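Long-range contact in mannose-6-phosphate isomerase (Bacillus subtilis, PDB 1QWR), which probably catalyses the zinc-dependent interconversion of D-mannose 6-phosphate and D-fructose 6-phosphate: residues Glu114-Cys120 / Glu186-Asp192. Coordinates in Å, arbitrary orientation, origin at the centre of the assembly. Numbering follows the deposited sequence.
With ZN (zinc ion), chain E.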
# COMPACT_ATOMS: atom_id res chain seq x y z
N GLU A 114 -2.13 -14.29 -11.30
CA GLU A 114 -2.14 -13.14 -10.41
C GLU A 114 -0.71 -12.99 -9.89
O GLU A 114 -0.00 -13.97 -9.72
CB GLU A 114 -3.06 -13.41 -9.23
CG GLU A 114 -3.26 -12.25 -8.29
CD GLU A 114 -4.35 -11.31 -8.77
OE1 GLU A 114 -4.65 -10.32 -8.08
OE2 GLU A 114 -4.90 -11.56 -9.85
N LEU A 115 -0.28 -11.75 -9.66
CA LEU A 115 1.07 -11.52 -9.13
C LEU A 115 1.08 -11.88 -7.65
O LEU A 115 0.02 -12.01 -7.03
CB LEU A 115 1.44 -10.04 -9.25
CG LEU A 115 1.66 -9.42 -10.63
CD1 LEU A 115 2.05 -7.94 -10.48
CD2 LEU A 115 2.75 -10.18 -11.36
N GLY A 116 2.27 -12.06 -7.09
CA GLY A 116 2.37 -12.33 -5.66
C GLY A 116 2.10 -11.01 -4.95
O GLY A 116 1.85 -10.00 -5.62
N LYS A 117 2.16 -10.97 -3.63
CA LYS A 117 1.88 -9.71 -2.94
C LYS A 117 2.86 -9.36 -1.80
O LYS A 117 2.51 -9.39 -0.62
CB LYS A 117 0.43 -9.69 -2.42
CG LYS A 117 -0.24 -8.32 -2.13
CD LYS A 117 -1.78 -8.59 -2.04
CE LYS A 117 -2.66 -7.43 -1.71
NZ LYS A 117 -2.52 -7.01 -0.31
N THR A 118 4.09 -9.05 -2.17
CA THR A 118 5.05 -8.55 -1.20
C THR A 118 4.51 -7.12 -1.00
O THR A 118 4.00 -6.52 -1.95
CB THR A 118 6.45 -8.53 -1.80
OG1 THR A 118 6.97 -9.87 -1.74
CG2 THR A 118 7.39 -7.58 -1.02
N GLU A 119 4.60 -6.59 0.22
CA GLU A 119 4.05 -5.26 0.49
C GLU A 119 4.77 -4.60 1.66
O GLU A 119 5.67 -5.18 2.26
CB GLU A 119 2.56 -5.38 0.82
CG GLU A 119 2.34 -6.28 2.04
CD GLU A 119 0.89 -6.48 2.39
OE1 GLU A 119 0.04 -6.30 1.52
OE2 GLU A 119 0.61 -6.83 3.56
N CYS A 120 4.38 -3.38 1.97
CA CYS A 120 4.97 -2.68 3.10
C CYS A 120 3.97 -1.68 3.66
O CYS A 120 3.00 -1.26 2.98
CB CYS A 120 6.29 -2.01 2.67
SG CYS A 120 6.04 -0.64 1.51
N GLU A 186 -0.31 1.65 2.49
CA GLU A 186 0.20 0.36 2.10
C GLU A 186 0.63 0.32 0.64
O GLU A 186 -0.17 0.58 -0.26
CB GLU A 186 -0.89 -0.69 2.33
CG GLU A 186 -0.46 -2.15 2.17
CD GLU A 186 -1.64 -3.07 2.39
OE1 GLU A 186 -2.61 -2.97 1.62
OE2 GLU A 186 -1.60 -3.88 3.36
N THR A 187 1.90 0.02 0.40
CA THR A 187 2.39 -0.06 -0.98
C THR A 187 2.62 -1.54 -1.23
O THR A 187 3.28 -2.20 -0.44
CB THR A 187 3.67 0.78 -1.16
OG1 THR A 187 3.38 2.16 -0.84
CG2 THR A 187 4.16 0.72 -2.62
N GLN A 188 2.04 -2.08 -2.30
CA GLN A 188 2.17 -3.52 -2.55
C GLN A 188 2.26 -3.84 -4.05
O GLN A 188 2.14 -2.95 -4.89
CB GLN A 188 0.94 -4.20 -1.93
CG GLN A 188 -0.39 -3.86 -2.64
CD GLN A 188 -1.53 -3.57 -1.65
OE1 GLN A 188 -1.64 -2.46 -1.10
NE2 GLN A 188 -2.37 -4.56 -1.41
N GLN A 189 2.52 -5.10 -4.39
CA GLN A 189 2.53 -5.47 -5.80
C GLN A 189 1.06 -5.40 -6.19
O GLN A 189 0.19 -5.51 -5.33
CB GLN A 189 3.00 -6.90 -6.01
CG GLN A 189 4.44 -7.14 -5.63
CD GLN A 189 4.84 -8.55 -5.94
OE1 GLN A 189 5.11 -8.90 -7.10
NE2 GLN A 189 4.86 -9.39 -4.93
N ASN A 190 0.82 -5.27 -7.49
CA ASN A 190 -0.54 -5.21 -8.08
C ASN A 190 -1.16 -6.62 -8.03
O ASN A 190 -1.04 -7.44 -8.96
CB ASN A 190 -0.39 -4.70 -9.52
CG ASN A 190 -1.71 -4.69 -10.27
OD1 ASN A 190 -2.79 -4.80 -9.69
ND2 ASN A 190 -1.62 -4.53 -11.59
N SER A 191 -1.82 -6.92 -6.92
CA SER A 191 -2.35 -8.25 -6.69
C SER A 191 -3.41 -8.18 -5.61
O SER A 191 -3.40 -7.24 -4.80
CB SER A 191 -1.19 -9.15 -6.21
OG SER A 191 -1.63 -10.32 -5.53
N ASP A 192 -4.31 -9.16 -5.59
CA ASP A 192 -5.35 -9.22 -4.56
C ASP A 192 -5.33 -10.64 -3.98
O ASP A 192 -6.32 -11.11 -3.43
CB ASP A 192 -6.73 -8.91 -5.18
CG ASP A 192 -7.82 -8.67 -4.13
OD1 ASP A 192 -7.53 -8.13 -3.04
OD2 ASP A 192 -8.99 -8.99 -4.43
ZN ZN E . -1.68 -7.77 3.92
O HOH W 1 -2.05 -9.38 -10.67
O HOH W 2 -4.46 -4.83 1.20
O HOH W 3 -2.49 -6.58 1.76
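Residues 114-120 run antiparallel to 186-192, first mostly as loops, then as the paired ends of strands 119-126 and 182-189 in the cupin-type catalytic domain. At the loop end, Glu114 OE1 accepts a 2.8 Å hydrogen bond from Asp192 N and another from His47. Leu115 O takes the hydroxyl of Ser191 (OG to O, 2.8 Å), while water 1 bridges Leu115 N (3.1 Å) and Asn190 O (2.8 Å); the Leu115 side chain packs CD1 to within 4.2 Å of Asn190 CB. Gly116 lies close to the side chain of Gln189, which fills the space beside the backbone of 116-118. Lys117 sends its chain, extended as far as CE, across Ser191, its CE 3.2 Å from Ser191 O, to the metal site, where NZ forms a salt bridge, weak as a hydrogen bond, with Glu119 OE1 (3.2 Å). Thr118 O receives Gln189 N at 3.2 Å, the first rung of the strand pairing. Glu119 and Gln188 form a non-hydrogen-bonded pair, their side chains on the zinc face and CB atoms 3.4 Å apart; Glu119 OE2 binds zinc at 2.5 Å, with His101, His176 and water 3 as the other ligands. Cys120 and Thr187 form the hydrogen-bonded pair (Cys120 N to Thr187 O 2.9 Å, Thr187 N to Cys120 O 3.1 Å), their side chains on the opposite face. The acidic Glu186 brings OE2 to 3.5 Å from Glu119 OE1, two acceptors, and hydrogen-bonds Trp121. The backbone pairing places the zinc ligand Glu119 in a strongly charged pocket, where the positive charges of zinc and Lys117 probably help to offset the close carboxylates of Glu119 and Glu186.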